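Local coordinates for protein transcriptional regulator, TetR family (PDB 5K7F) that probably acts as a TetR-type transcriptional repressor that binds DNA to control alternative isovaleryl coenzyme A biosynthesis in Myxococcus xanthus, at residues 25-30 with 109-114; 66-71 with 113-118; 70-75 with 132-137; 102-107 with 171-176. All blocks are in the same frame, centred on the assembly; numbering follows the deposited sequence.

How the contacts relate
From the N terminus, helix 18-32 is met first: contact 1 carries it to the start of helix 110-117 and closes a loop with 78 residues between its segments. Contact 2 starts later, on helix 60-83, and ends on the same stretch, sharing I113 and I114 with contact 1. Contact 3 leaves helix 60-83 from nearly the same place, sharing Y70 and G71 with contact 2, and crosses contact 1 to reach helix 125-150. Contact 4 joins the end of helix 89-105 to the turn after helix 159-171 and crosses the other three. Together they tie the N-terminal helices to the C-terminal helical body and its dimer-facing side.

Contact 1 of 4, residues 25-30 with 109-114; sequences AARLIC and SKEVII
E111, which leans on both R27 and C30, receives on OE2 a 2.8 Å salt-bridge hydrogen bond from NZ of its neighbour K110, which approaches from above the carboxylate plane, 52° out of it. The glutamate chain bends at chi2 (100°), which places CD 3.9 Å from CG of R27. The carboxylate thus lies against the aliphatic base of the arginine; the charges do not pair directly, since R27 NH1 stays 4.3 Å from E111 OE1. Lower on the same chain, CB of E111 meets SG of C30 at 3.8 Å, and that sulfur also touches CG2 of I114 at 3.9 Å. The backbones are closest at A26 and V112, where A26 CB lies 3.8 Å from V112 N and 4.0 Å from V112 CG2. An alanine in place of E111 would probably leave the K110 ammonium without this mate and open a gap beside R27 CG and C30 CB. Helix 18-32 is part of the N-terminal TetR-type domain, which holds the predicted helix-turn-helix (38-57), and helix 110-117 of the C-terminal body, so the contact bridges the two; their segments cross at 63°, with V112 packing on Y70 and L74 of helix 60-83, and A26 and C30 on I115.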
loop_
_atom_site.group_PDB
_atom_site.type_symbol
_atom_site.label_atom_id
_atom_site.label_comp_id
_atom_site.label_asym_id
_atom_site.label_seq_id
_atom_site.Cartn_x
_atom_site.Cartn_y
_atom_site.Cartn_z
ATOM N N ALA A 25 13.129 10.112 -14.509
ATOM C CA ALA A 25 11.773 10.653 -14.523
ATOM C C ALA A 25 10.956 10.166 -13.332
ATOM O O ALA A 25 10.205 10.940 -12.727
ATOM C CB ALA A 25 11.102 10.266 -15.832
ATOM N N ALA A 26 11.051 8.869 -13.014
ATOM C CA ALA A 26 10.338 8.330 -11.855
ATOM C C ALA A 26 10.757 9.040 -10.566
ATOM O O ALA A 26 9.908 9.370 -9.729
ATOM C CB ALA A 26 10.578 6.824 -11.730
ATOM N N ARG A 27 12.061 9.260 -10.380
ATOM C CA ARG A 27 12.525 10.069 -9.249
ATOM C C ARG A 27 11.826 11.437 -9.201
ATOM O O ARG A 27 11.253 11.829 -8.173
ATOM C CB ARG A 27 14.047 10.240 -9.311
ATOM C CG ARG A 27 14.809 9.042 -8.853
ATOM C CD ARG A 27 16.269 9.405 -8.609
ATOM N NE ARG A 27 17.091 9.220 -9.810
ATOM C CZ ARG A 27 17.501 8.031 -10.268
ATOM N NH1 ARG A 27 17.158 6.907 -9.633
ATOM N NH2 ARG A 27 18.248 7.951 -11.373
ATOM N N LEU A 28 11.871 12.195 -10.294
ATOM C CA LEU A 28 11.268 13.526 -10.256
ATOM C C LEU A 28 9.771 13.448 -9.966
ATOM O O LEU A 28 9.228 14.239 -9.174
ATOM C CB LEU A 28 11.515 14.251 -11.581
ATOM C CG LEU A 28 12.952 14.564 -11.927
ATOM C CD1 LEU A 28 13.010 15.138 -13.344
ATOM C CD2 LEU A 28 13.542 15.546 -10.958
ATOM N N ILE A 29 9.082 12.491 -10.587
ATOM C CA ILE A 29 7.633 12.406 -10.405
ATOM C C ILE A 29 7.306 12.107 -8.947
ATOM O O ILE A 29 6.374 12.686 -8.370
ATOM C CB ILE A 29 7.030 11.349 -11.349
ATOM C CG1 ILE A 29 6.986 11.883 -12.780
ATOM C CG2 ILE A 29 5.616 11.011 -10.929
ATOM C CD1 ILE A 29 6.649 10.829 -13.830
ATOM N N CYS A 30 8.058 11.193 -8.332
ATOM C CA CYS A 30 7.848 10.907 -6.919
ATOM C C CYS A 30 8.195 12.104 -6.039
ATOM O O CYS A 30 7.575 12.293 -4.990
ATOM C CB CYS A 30 8.664 9.681 -6.509
ATOM S SG CYS A 30 7.894 8.143 -7.032
ATOM N N SER A 109 15.361 0.791 -8.318
ATOM C CA SER A 109 14.073 0.349 -8.829
ATOM C C SER A 109 12.881 0.904 -8.050
ATOM O O SER A 109 11.761 0.827 -8.544
ATOM C CB SER A 109 14.018 -1.190 -8.820
ATOM O OG SER A 109 14.290 -1.681 -7.516
ATOM N N LYS A 110 13.093 1.491 -6.870
ATOM C CA LYS A 110 11.978 1.701 -5.945
ATOM C C LYS A 110 10.950 2.706 -6.463
ATOM O O LYS A 110 9.755 2.538 -6.223
ATOM C CB LYS A 110 12.510 2.125 -4.571
ATOM C CG LYS A 110 13.235 3.423 -4.509
ATOM C CD LYS A 110 14.025 3.534 -3.200
ATOM C CE LYS A 110 14.711 4.899 -3.096
ATOM N NZ LYS A 110 13.739 5.975 -2.795
ATOM N N GLU A 111 11.370 3.772 -7.159
ATOM C CA GLU A 111 10.390 4.768 -7.573
ATOM C C GLU A 111 9.603 4.315 -8.796
ATOM O O GLU A 111 8.419 4.637 -8.906
ATOM C CB GLU A 111 11.052 6.108 -7.861
ATOM C CG GLU A 111 11.574 6.763 -6.611
ATOM C CD GLU A 111 13.057 6.571 -6.429
ATOM O OE1 GLU A 111 13.703 5.920 -7.284
ATOM O OE2 GLU A 111 13.577 7.075 -5.419
ATOM N N VAL A 112 10.244 3.590 -9.725
ATOM C CA VAL A 112 9.504 2.959 -10.829
ATOM C C VAL A 112 8.352 2.123 -10.274
ATOM O O VAL A 112 7.217 2.185 -10.763
ATOM C CB VAL A 112 10.457 2.122 -11.714
ATOM C CG1 VAL A 112 9.702 1.286 -12.767
ATOM C CG2 VAL A 112 11.442 3.025 -12.441
ATOM N N ILE A 113 8.611 1.345 -9.225
ATOM C CA ILE A 113 7.584 0.438 -8.726
ATOM C C ILE A 113 6.494 1.222 -7.988
ATOM O O ILE A 113 5.314 0.877 -8.039
ATOM C CB ILE A 113 8.227 -0.642 -7.833
ATOM C CG1 ILE A 113 9.359 -1.407 -8.575
ATOM C CG2 ILE A 113 7.183 -1.577 -7.227
ATOM C CD1 ILE A 113 8.929 -2.141 -9.891
ATOM N N ILE A 114 6.871 2.279 -7.268
ATOM C CA ILE A 114 5.878 3.126 -6.626
ATOM C C ILE A 114 4.899 3.674 -7.663
ATOM O O ILE A 114 3.673 3.692 -7.447
ATOM C CB ILE A 114 6.604 4.254 -5.870
ATOM C CG1 ILE A 114 7.355 3.646 -4.680
ATOM C CG2 ILE A 114 5.651 5.367 -5.459
ATOM C CD1 ILE A 114 8.273 4.638 -4.004
#

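Contact 2 of 4, residues 66-71 with 113-118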
loop_
_atom_site.group_PDB
_atom_site.type_symbol
_atom_site.label_atom_id
_atom_site.label_comp_id
_atom_site.label_asym_id
_atom_site.label_seq_id
_atom_site.Cartn_x
_atom_site.Cartn_y
_atom_site.Cartn_z
ATOM N N ALA A 66 5.299 4.298 -20.266
ATOM C CA ALA A 66 6.624 3.708 -20.374
ATOM C C ALA A 66 7.160 3.305 -19.001
ATOM O O ALA A 66 7.785 2.237 -18.846
ATOM C CB ALA A 66 7.558 4.713 -21.027
ATOM N N ILE A 67 6.998 4.181 -18.010
ATOM C CA ILE A 67 7.505 3.843 -16.681
ATOM C C ILE A 67 6.751 2.635 -16.151
ATOM O O ILE A 67 7.372 1.697 -15.622
ATOM C CB ILE A 67 7.437 5.042 -15.715
ATOM C CG1 ILE A 67 8.397 6.155 -16.144
ATOM C CG2 ILE A 67 7.802 4.619 -14.265
ATOM C CD1 ILE A 67 8.149 7.472 -15.438
ATOM N N MET A 68 5.403 2.625 -16.294
ATOM C CA MET A 68 4.628 1.501 -15.785
ATOM C C MET A 68 4.976 0.194 -16.511
ATOM O O MET A 68 5.095 -0.864 -15.884
ATOM C CB MET A 68 3.131 1.861 -15.828
ATOM C CG MET A 68 2.810 3.035 -14.907
ATOM S SD MET A 68 1.039 3.441 -14.853
ATOM C CE MET A 68 0.486 2.034 -13.921
ATOM N N ASN A 69 5.181 0.229 -17.821
ATOM C CA ASN A 69 5.624 -0.967 -18.529
ATOM C C ASN A 69 7.017 -1.399 -18.084
ATOM O O ASN A 69 7.313 -2.600 -18.012
ATOM C CB ASN A 69 5.617 -0.713 -20.027
ATOM C CG ASN A 69 4.301 -1.067 -20.661
ATOM O OD1 ASN A 69 3.593 -1.990 -20.226
ATOM N ND2 ASN A 69 3.988 -0.377 -21.726
ATOM N N TYR A 70 7.882 -0.433 -17.786
ATOM C CA TYR A 70 9.210 -0.773 -17.285
ATOM C C TYR A 70 9.085 -1.463 -15.937
ATOM O O TYR A 70 9.763 -2.465 -15.677
ATOM C CB TYR A 70 10.067 0.485 -17.177
ATOM C CG TYR A 70 11.500 0.256 -16.652
ATOM C CD1 TYR A 70 12.208 -0.885 -16.958
ATOM C CD2 TYR A 70 12.116 1.190 -15.830
ATOM C CE1 TYR A 70 13.478 -1.100 -16.468
ATOM C CE2 TYR A 70 13.400 0.965 -15.341
ATOM C CZ TYR A 70 14.058 -0.163 -15.657
ATOM O OH TYR A 70 15.335 -0.403 -15.176
ATOM N N GLY A 71 8.148 -0.990 -15.099
ATOM C CA GLY A 71 7.951 -1.622 -13.807
ATOM C C GLY A 71 7.517 -3.068 -13.950
ATOM O O GLY A 71 7.922 -3.946 -13.177
ATOM N N ILE A 113 8.611 1.345 -9.225
ATOM C CA ILE A 113 7.584 0.438 -8.726
ATOM C C ILE A 113 6.494 1.222 -7.988
ATOM O O ILE A 113 5.314 0.877 -8.039
ATOM C CB ILE A 113 8.227 -0.642 -7.833
ATOM C CG1 ILE A 113 9.359 -1.407 -8.575
ATOM C CG2 ILE A 113 7.183 -1.577 -7.227
ATOM C CD1 ILE A 113 8.929 -2.141 -9.891
ATOM N N ILE A 114 6.871 2.279 -7.268
ATOM C CA ILE A 114 5.878 3.126 -6.626
ATOM C C ILE A 114 4.899 3.674 -7.663
ATOM O O ILE A 114 3.673 3.692 -7.447
ATOM C CB ILE A 114 6.604 4.254 -5.870
ATOM C CG1 ILE A 114 7.355 3.646 -4.680
ATOM C CG2 ILE A 114 5.651 5.367 -5.459
ATOM C CD1 ILE A 114 8.273 4.638 -4.004
ATOM N N ILE A 115 5.425 4.146 -8.796
ATOM C CA ILE A 115 4.551 4.754 -9.787
ATOM C C ILE A 115 3.628 3.711 -10.396
ATOM O O ILE A 115 2.449 3.986 -10.673
ATOM C CB ILE A 115 5.385 5.492 -10.841
ATOM C CG1 ILE A 115 5.939 6.774 -10.230
ATOM C CG2 ILE A 115 4.565 5.786 -12.087
ATOM C CD1 ILE A 115 7.085 7.341 -11.016
ATOM N N LEU A 116 4.136 2.488 -10.567
ATOM C CA LEU A 116 3.339 1.376 -11.077
ATOM C C LEU A 116 2.029 1.196 -10.311
ATOM O O LEU A 116 1.003 0.825 -10.898
ATOM C CB LEU A 116 4.175 0.110 -11.003
ATOM C CG LEU A 116 3.542 -1.171 -11.487
ATOM C CD1 LEU A 116 3.046 -1.049 -12.939
ATOM C CD2 LEU A 116 4.618 -2.250 -11.338
ATOM N N HIS A 117 2.048 1.398 -9.000
ATOM C CA HIS A 117 0.877 1.129 -8.184
ATOM C C HIS A 117 0.276 2.385 -7.571
ATOM O O HIS A 117 -0.756 2.291 -6.880
ATOM C CB HIS A 117 1.233 0.100 -7.102
ATOM C CG HIS A 117 1.355 -1.291 -7.640
ATOM N ND1 HIS A 117 0.257 -2.037 -8.013
ATOM C CD2 HIS A 117 2.439 -2.052 -7.929
ATOM C CE1 HIS A 117 0.655 -3.205 -8.481
ATOM N NE2 HIS A 117 1.978 -3.242 -8.444
ATOM N N GLU A 118 0.862 3.553 -7.831
ATOM C CA GLU A 118 0.323 4.839 -7.386
ATOM C C GLU A 118 -0.078 5.699 -8.587
ATOM O O GLU A 118 -1.233 5.686 -9.019
ATOM C CB GLU A 118 1.343 5.591 -6.524
#
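M68 reaches L116 through its methyl end: the chain runs extended to SD and then turns at chi3 (72°), which brings CE to 3.3 Å from the carbonyl O of L116. That oxygen has a hydrogen-bond partner in K134 NZ of helix 125-150, so the methyl packs beside an acceptor already in use. L116 answers with both branches. Its CG is anti to the backbone N (chi1 -180°), and from there CD1 touches the carbonyl O of M68 at 3.6 Å while CD2 lies 4.0 Å from C of G71. Helix 60-83 is the long helix that, in the TetR fold, leads from the DNA-binding domain into the C-terminal domain, and here helix 110-117 lies across it, the segments crossing at -110°. G71 makes room for this: a CB on it would stand only 3.2 Å from L116 CD2. Although the CB of I113 points away from helix 60-83, its CD1 comes back to within 3.9 Å of G71 O. At the other end I67 and I115 meet through their CG2 branches, 4.1 Å apart, each anti to its own backbone N. H117 O accepts a hydrogen bond from K175 NZ of the second subunit.

Contact 3 of 4, residues 70-75 with 132-137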
loop_
_atom_site.group_PDB
_atom_site.type_symbol
_atom_site.label_atom_id
_atom_site.label_comp_id
_atom_site.label_asym_id
_atom_site.label_seq_id
_atom_site.Cartn_x
_atom_site.Cartn_y
_atom_site.Cartn_z
ATOM N N TYR A 70 7.882 -0.433 -17.786
ATOM C CA TYR A 70 9.210 -0.773 -17.285
ATOM C C TYR A 70 9.085 -1.463 -15.937
ATOM O O TYR A 70 9.763 -2.465 -15.677
ATOM C CB TYR A 70 10.067 0.485 -17.177
ATOM C CG TYR A 70 11.500 0.256 -16.652
ATOM C CD1 TYR A 70 12.208 -0.885 -16.958
ATOM C CD2 TYR A 70 12.116 1.190 -15.830
ATOM C CE1 TYR A 70 13.478 -1.100 -16.468
ATOM C CE2 TYR A 70 13.400 0.965 -15.341
ATOM C CZ TYR A 70 14.058 -0.163 -15.657
ATOM O OH TYR A 70 15.335 -0.403 -15.176
ATOM N N GLY A 71 8.148 -0.990 -15.099
ATOM C CA GLY A 71 7.951 -1.622 -13.807
ATOM C C GLY A 71 7.517 -3.068 -13.950
ATOM O O GLY A 71 7.922 -3.946 -13.177
ATOM N N MET A 72 6.654 -3.346 -14.914
ATOM C CA MET A 72 6.271 -4.752 -15.082
ATOM C C MET A 72 7.399 -5.585 -15.676
ATOM O O MET A 72 7.493 -6.785 -15.392
ATOM C CB MET A 72 5.034 -4.861 -15.949
ATOM C CG MET A 72 3.724 -4.372 -15.264
ATOM S SD MET A 72 3.522 -4.846 -13.522
ATOM C CE MET A 72 3.505 -6.639 -13.624
ATOM N N ASP A 73 8.220 -4.992 -16.543
ATOM C CA ASP A 73 9.442 -5.644 -17.013
ATOM C C ASP A 73 10.351 -5.988 -15.849
ATOM O O ASP A 73 11.031 -7.026 -15.860
ATOM C CB ASP A 73 10.198 -4.742 -17.985
ATOM C CG ASP A 73 9.594 -4.702 -19.354
ATOM O OD1 ASP A 73 8.741 -5.533 -19.658
ATOM O OD2 ASP A 73 10.047 -3.846 -20.155
ATOM N N LEU A 74 10.394 -5.119 -14.837
ATOM C CA LEU A 74 11.237 -5.394 -13.687
ATOM C C LEU A 74 10.707 -6.567 -12.873
ATOM O O LEU A 74 11.502 -7.349 -12.342
ATOM C CB LEU A 74 11.373 -4.157 -12.803
ATOM C CG LEU A 74 12.177 -3.032 -13.403
ATOM C CD1 LEU A 74 12.261 -1.822 -12.475
ATOM C CD2 LEU A 74 13.625 -3.573 -13.769
ATOM N N PHE A 75 9.376 -6.672 -12.699
ATOM C CA PHE A 75 8.810 -7.874 -12.064
ATOM C C PHE A 75 9.255 -9.158 -12.786
ATOM O O PHE A 75 9.585 -10.160 -12.143
ATOM C CB PHE A 75 7.263 -7.766 -11.973
ATOM C CG PHE A 75 6.772 -7.071 -10.700
ATOM C CD1 PHE A 75 6.539 -7.807 -9.535
ATOM C CD2 PHE A 75 6.550 -5.690 -10.657
ATOM C CE1 PHE A 75 6.099 -7.212 -8.395
ATOM C CE2 PHE A 75 6.121 -5.062 -9.473
ATOM C CZ PHE A 75 5.908 -5.833 -8.341
ATOM N N ALA A 132 -3.639 -5.832 -17.392
ATOM C CA ALA A 132 -3.470 -7.226 -17.798
ATOM C C ALA A 132 -2.101 -7.754 -17.393
ATOM O O ALA A 132 -1.972 -8.901 -16.962
ATOM C CB ALA A 132 -3.664 -7.376 -19.305
ATOM N N ARG A 133 -1.073 -6.917 -17.482
ATOM C CA ARG A 133 0.236 -7.363 -17.040
ATOM C C ARG A 133 0.248 -7.574 -15.532
ATOM O O ARG A 133 0.778 -8.579 -15.035
ATOM C CB ARG A 133 1.292 -6.350 -17.463
ATOM C CG ARG A 133 1.454 -6.213 -18.990
ATOM C CD ARG A 133 2.736 -5.476 -19.369
ATOM N NE ARG A 133 3.905 -6.313 -19.107
ATOM C CZ ARG A 133 5.175 -5.935 -19.239
ATOM N NH1 ARG A 133 5.497 -4.711 -19.638
ATOM N NH2 ARG A 133 6.138 -6.780 -18.945
ATOM N N LYS A 134 -0.336 -6.649 -14.784
ATOM C CA LYS A 134 -0.383 -6.822 -13.332
ATOM C C LYS A 134 -1.087 -8.119 -12.969
ATOM O O LYS A 134 -0.701 -8.805 -12.009
ATOM C CB LYS A 134 -1.082 -5.628 -12.673
ATOM C CG LYS A 134 -0.261 -4.321 -12.666
ATOM C CD LYS A 134 -1.100 -3.146 -12.166
ATOM C CE LYS A 134 -0.268 -1.873 -12.062
ATOM N NZ LYS A 134 -1.016 -0.827 -11.325
ATOM N N LYS A 135 -2.132 -8.471 -13.718
ATOM C CA LYS A 135 -2.922 -9.641 -13.352
ATOM C C LYS A 135 -2.159 -10.939 -13.589
ATOM O O LYS A 135 -2.436 -11.939 -12.916
ATOM C CB LYS A 135 -4.243 -9.673 -14.126
ATOM C CG LYS A 135 -5.101 -10.901 -13.783
ATOM C CD LYS A 135 -6.449 -10.895 -14.510
ATOM C CE LYS A 135 -7.314 -12.068 -14.060
ATOM N NZ LYS A 135 -6.809 -13.377 -14.535
ATOM N N LYS A 136 -1.234 -10.963 -14.544
ATOM C CA LYS A 136 -0.388 -12.145 -14.732
ATOM C C LYS A 136 0.450 -12.439 -13.486
ATOM O O LYS A 136 0.620 -13.601 -13.114
ATOM C CB LYS A 136 0.485 -11.978 -15.958
ATOM C CG LYS A 136 -0.304 -12.084 -17.279
ATOM C CD LYS A 136 0.575 -12.508 -18.453
ATOM C CE LYS A 136 0.004 -12.038 -19.790
ATOM N NZ LYS A 136 0.410 -10.625 -20.127
ATOM N N TYR A 137 0.949 -11.402 -12.807
ATOM C CA TYR A 137 1.665 -11.625 -11.551
ATOM C C TYR A 137 0.749 -12.181 -10.465
ATOM O O TYR A 137 1.104 -13.141 -9.764
ATOM C CB TYR A 137 2.332 -10.315 -11.106
ATOM C CG TYR A 137 3.300 -10.509 -9.952
ATOM C CD1 TYR A 137 4.413 -11.323 -10.086
ATOM C CD2 TYR A 137 3.112 -9.868 -8.745
ATOM C CE1 TYR A 137 5.311 -11.538 -9.023
ATOM C CE2 TYR A 137 3.989 -10.055 -7.684
ATOM C CZ TYR A 137 5.109 -10.888 -7.838
ATOM O OH TYR A 137 6.005 -11.094 -6.805
#
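D73 and R133 join helix 60-83, the long connecting helix of the TetR fold, to helix 125-150, the segments running nearly parallel. The polar part is a salt bridge. R133 NH2 donates to D73 OD1 over 3.0 Å with an N-H...O angle of 161°; the acceptor lies in the guanidinium plane and is met on its anti side, the donor tilted somewhat out of the carboxylate plane. NH1 adds weak bonds to the same oxygen, at 3.3 Å, and to N69 OD1. The packing part centres on M72, whose CB sits 3.5 Å from R133 CZ, over the middle of the guanidinium face. A bend at chi3 (71°) brings R133 NE round, so that the guanidinium lies with its face to this CB. Farther out, the two chains slide past each other in opposite directions, putting M72 CE 3.6 Å from R133 O, while the M72 and K134 chains cross at about a right angle, SD 3.9 Å from K134 CG. An alanine in place of R133 would probably leave D73 OD1 without its charged mate and uncover the CB of M72. The aromatic part is an edge-to-face pair: the edge of F75 points at the face of Y137, whose OH is hydrogen-bonded to N100 OD1. The planes stand at 58°, centroids 4.8 Å apart; F75 CD1 lies over the middle of the tyrosine ring, and F75 CE1 3.6 Å from Y137 CE2.

Contact 4 of 4, residues 102-107 with 171-176; sequences LLVTRG and LWIYKW
V104 carries this contact with L171, I173 and Y174. Its CB is directed at the 171-176 segment, and there the chain forks. CG1, anti to the backbone N (chi1 160°), reaches CB of I173 at 4.0 Å and the backbone N of Y174 at 4.1 Å, so this methyl rests against the turn itself as well as a side chain. CG2, anti to the carbonyl carbon, meets CD2 of L171 at 4.0 Å, the two side chains crossing at about a right angle. L171 has its CB pointing away, and it is the end of the leucine that comes back to V104. One residue on, T105 adds the shortest approach of the contact, its CG2 lying 3.7 Å from CG2 of I173. Its OG1 sits in the crowded position between backbone N and carbonyl carbon (chi1 51°) and is hydrogen-bonded to I101 O. That helix is ending here: L102 O accepts from both T105 N, at 3.0 Å, and R106 N, at 2.9 Å, and R106 is the first residue to leave helical geometry. The other segment follows helix 159-171 and faces the dimer partner, where L171 packs on W172 of the second subunit and W176 stacks on F164 of the second subunit. With no hydrogen bond between the segments, the join depends on the fit of branched aliphatic groups, while T105 OG1 is bonded within its own helix and K175 NZ both to Y174 OH in its own segment and to E118 of the second subunit.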
loop_
_atom_site.group_PDB
_atom_site.type_symbol
_atom_site.label_atom_id
_atom_site.label_comp_id
_atom_site.label_asym_id
_atom_site.label_seq_id
_atom_site.Cartn_x
_atom_site.Cartn_y
_atom_site.Cartn_z
ATOM N N LEU A 102 13.119 -7.080 -2.289
ATOM C CA LEU A 102 14.311 -6.424 -2.818
ATOM C C LEU A 102 13.946 -5.476 -3.967
ATOM O O LEU A 102 14.409 -4.335 -4.015
ATOM C CB LEU A 102 15.361 -7.476 -3.237
ATOM C CG LEU A 102 15.941 -8.413 -2.135
ATOM C CD1 LEU A 102 16.875 -9.443 -2.724
ATOM C CD2 LEU A 102 16.563 -7.628 -0.982
ATOM N N LEU A 103 13.119 -5.915 -4.909
ATOM C CA LEU A 103 12.694 -5.004 -5.977
ATOM C C LEU A 103 12.060 -3.709 -5.440
ATOM O O LEU A 103 12.243 -2.630 -6.011
ATOM C CB LEU A 103 11.713 -5.732 -6.895
ATOM C CG LEU A 103 10.984 -4.880 -7.926
ATOM C CD1 LEU A 103 11.922 -4.307 -8.920
ATOM C CD2 LEU A 103 9.932 -5.701 -8.661
ATOM N N VAL A 104 11.356 -3.788 -4.313
ATOM C CA VAL A 104 10.664 -2.648 -3.742
ATOM C C VAL A 104 11.614 -1.700 -3.046
ATOM O O VAL A 104 11.313 -0.500 -2.936
ATOM C CB VAL A 104 9.594 -3.186 -2.781
ATOM C CG1 VAL A 104 9.171 -2.160 -1.815
ATOM C CG2 VAL A 104 8.374 -3.655 -3.593
ATOM N N THR A 105 12.770 -2.209 -2.573
ATOM C CA THR A 105 13.631 -1.453 -1.672
ATOM C C THR A 105 14.928 -1.013 -2.294
ATOM O O THR A 105 15.523 -0.055 -1.781
ATOM C CB THR A 105 13.930 -2.237 -0.380
ATOM O OG1 THR A 105 14.388 -3.558 -0.642
ATOM C CG2 THR A 105 12.680 -2.359 0.488
ATOM N N ARG A 106 15.365 -1.652 -3.386
ATOM C CA ARG A 106 16.618 -1.236 -4.029
ATOM C C ARG A 106 16.501 0.202 -4.545
ATOM O O ARG A 106 15.520 0.584 -5.190
ATOM C CB ARG A 106 16.976 -2.186 -5.168
ATOM C CG ARG A 106 17.356 -3.615 -4.747
ATOM C CD ARG A 106 18.374 -4.264 -5.774
ATOM N NE ARG A 106 18.566 -5.688 -5.570
ATOM C CZ ARG A 106 17.705 -6.631 -5.925
ATOM N NH1 ARG A 106 16.534 -6.307 -6.480
ATOM N NH2 ARG A 106 18.011 -7.888 -5.683
ATOM N N GLY A 107 17.506 1.018 -4.255
ATOM C CA GLY A 107 17.452 2.405 -4.677
ATOM C C GLY A 107 17.114 2.594 -6.151
ATOM O O GLY A 107 16.345 3.491 -6.499
ATOM N N LEU A 171 4.351 -4.524 -1.062
ATOM C CA LEU A 171 4.367 -3.251 -1.759
ATOM C C LEU A 171 4.317 -2.078 -0.785
ATOM O O LEU A 171 4.831 -0.996 -1.101
ATOM C CB LEU A 171 3.203 -3.194 -2.759
ATOM C CG LEU A 171 3.261 -4.271 -3.847
ATOM C CD1 LEU A 171 2.043 -4.143 -4.750
ATOM C CD2 LEU A 171 4.535 -4.162 -4.653
ATOM N N TRP A 172 3.695 -2.250 0.391
ATOM C CA TRP A 172 3.588 -1.163 1.362
ATOM C C TRP A 172 4.917 -0.851 2.051
ATOM O O TRP A 172 5.005 0.188 2.722
ATOM C CB TRP A 172 2.481 -1.468 2.400
ATOM C CG TRP A 172 1.781 -0.182 2.882
ATOM C CD1 TRP A 172 0.942 0.614 2.151
ATOM C CD2 TRP A 172 1.910 0.452 4.162
ATOM N NE1 TRP A 172 0.545 1.691 2.892
ATOM C CE2 TRP A 172 1.116 1.614 4.132
ATOM C CE3 TRP A 172 2.610 0.149 5.334
ATOM C CZ2 TRP A 172 1.000 2.469 5.229
ATOM C CZ3 TRP A 172 2.495 1.020 6.427
ATOM C CH2 TRP A 172 1.711 2.156 6.354
ATOM N N ILE A 173 5.959 -1.687 1.866
ATOM C CA ILE A 173 7.287 -1.446 2.465
ATOM C C ILE A 173 7.839 -0.065 2.096
ATOM O O ILE A 173 8.543 0.558 2.894
ATOM C CB ILE A 173 8.252 -2.561 2.076
ATOM C CG1 ILE A 173 7.792 -3.914 2.647
ATOM C CG2 ILE A 173 9.650 -2.233 2.560
ATOM C CD1 ILE A 173 8.733 -5.130 2.203
ATOM N N TYR A 174 7.543 0.435 0.899
ATOM C CA TYR A 174 8.077 1.745 0.536
ATOM C C TYR A 174 7.620 2.861 1.462
ATOM O O TYR A 174 8.341 3.855 1.610
ATOM C CB TYR A 174 7.725 2.056 -0.914
ATOM C CG TYR A 174 6.420 2.753 -1.159
ATOM C CD1 TYR A 174 6.348 4.148 -1.190
ATOM C CD2 TYR A 174 5.277 2.028 -1.442
ATOM C CE1 TYR A 174 5.175 4.785 -1.459
ATOM C CE2 TYR A 174 4.086 2.663 -1.706
ATOM C CZ TYR A 174 4.046 4.045 -1.718
ATOM O OH TYR A 174 2.872 4.709 -1.984
ATOM N N LYS A 175 6.470 2.707 2.130
ATOM C CA LYS A 175 5.948 3.726 3.050
ATOM C C LYS A 175 6.798 3.879 4.307
ATOM O O LYS A 175 6.746 4.937 4.940
ATOM C CB LYS A 175 4.507 3.394 3.489
ATOM C CG LYS A 175 3.426 3.627 2.434
ATOM C CD LYS A 175 3.357 5.086 2.030
ATOM C CE LYS A 175 2.008 5.467 1.426
ATOM N NZ LYS A 175 1.410 4.348 0.649
ATOM N N TRP A 176 7.573 2.867 4.690
ATOM C CA TRP A 176 8.261 2.901 5.970
ATOM C C TRP A 176 9.712 2.490 5.922
ATOM O O TRP A 176 10.428 2.700 6.904
ATOM C CB TRP A 176 7.543 2.015 6.988
ATOM C CG TRP A 176 7.403 0.567 6.643
ATOM C CD1 TRP A 176 6.411 -0.023 5.886
ATOM C CD2 TRP A 176 8.218 -0.488 7.113
ATOM N NE1 TRP A 176 6.589 -1.374 5.850
ATOM C CE2 TRP A 176 7.711 -1.685 6.576
ATOM C CE3 TRP A 176 9.338 -0.546 7.930
ATOM C CZ2 TRP A 176 8.301 -2.915 6.828
ATOM C CZ3 TRP A 176 9.916 -1.743 8.171
ATOM C CH2 TRP A 176 9.368 -2.935 7.662
#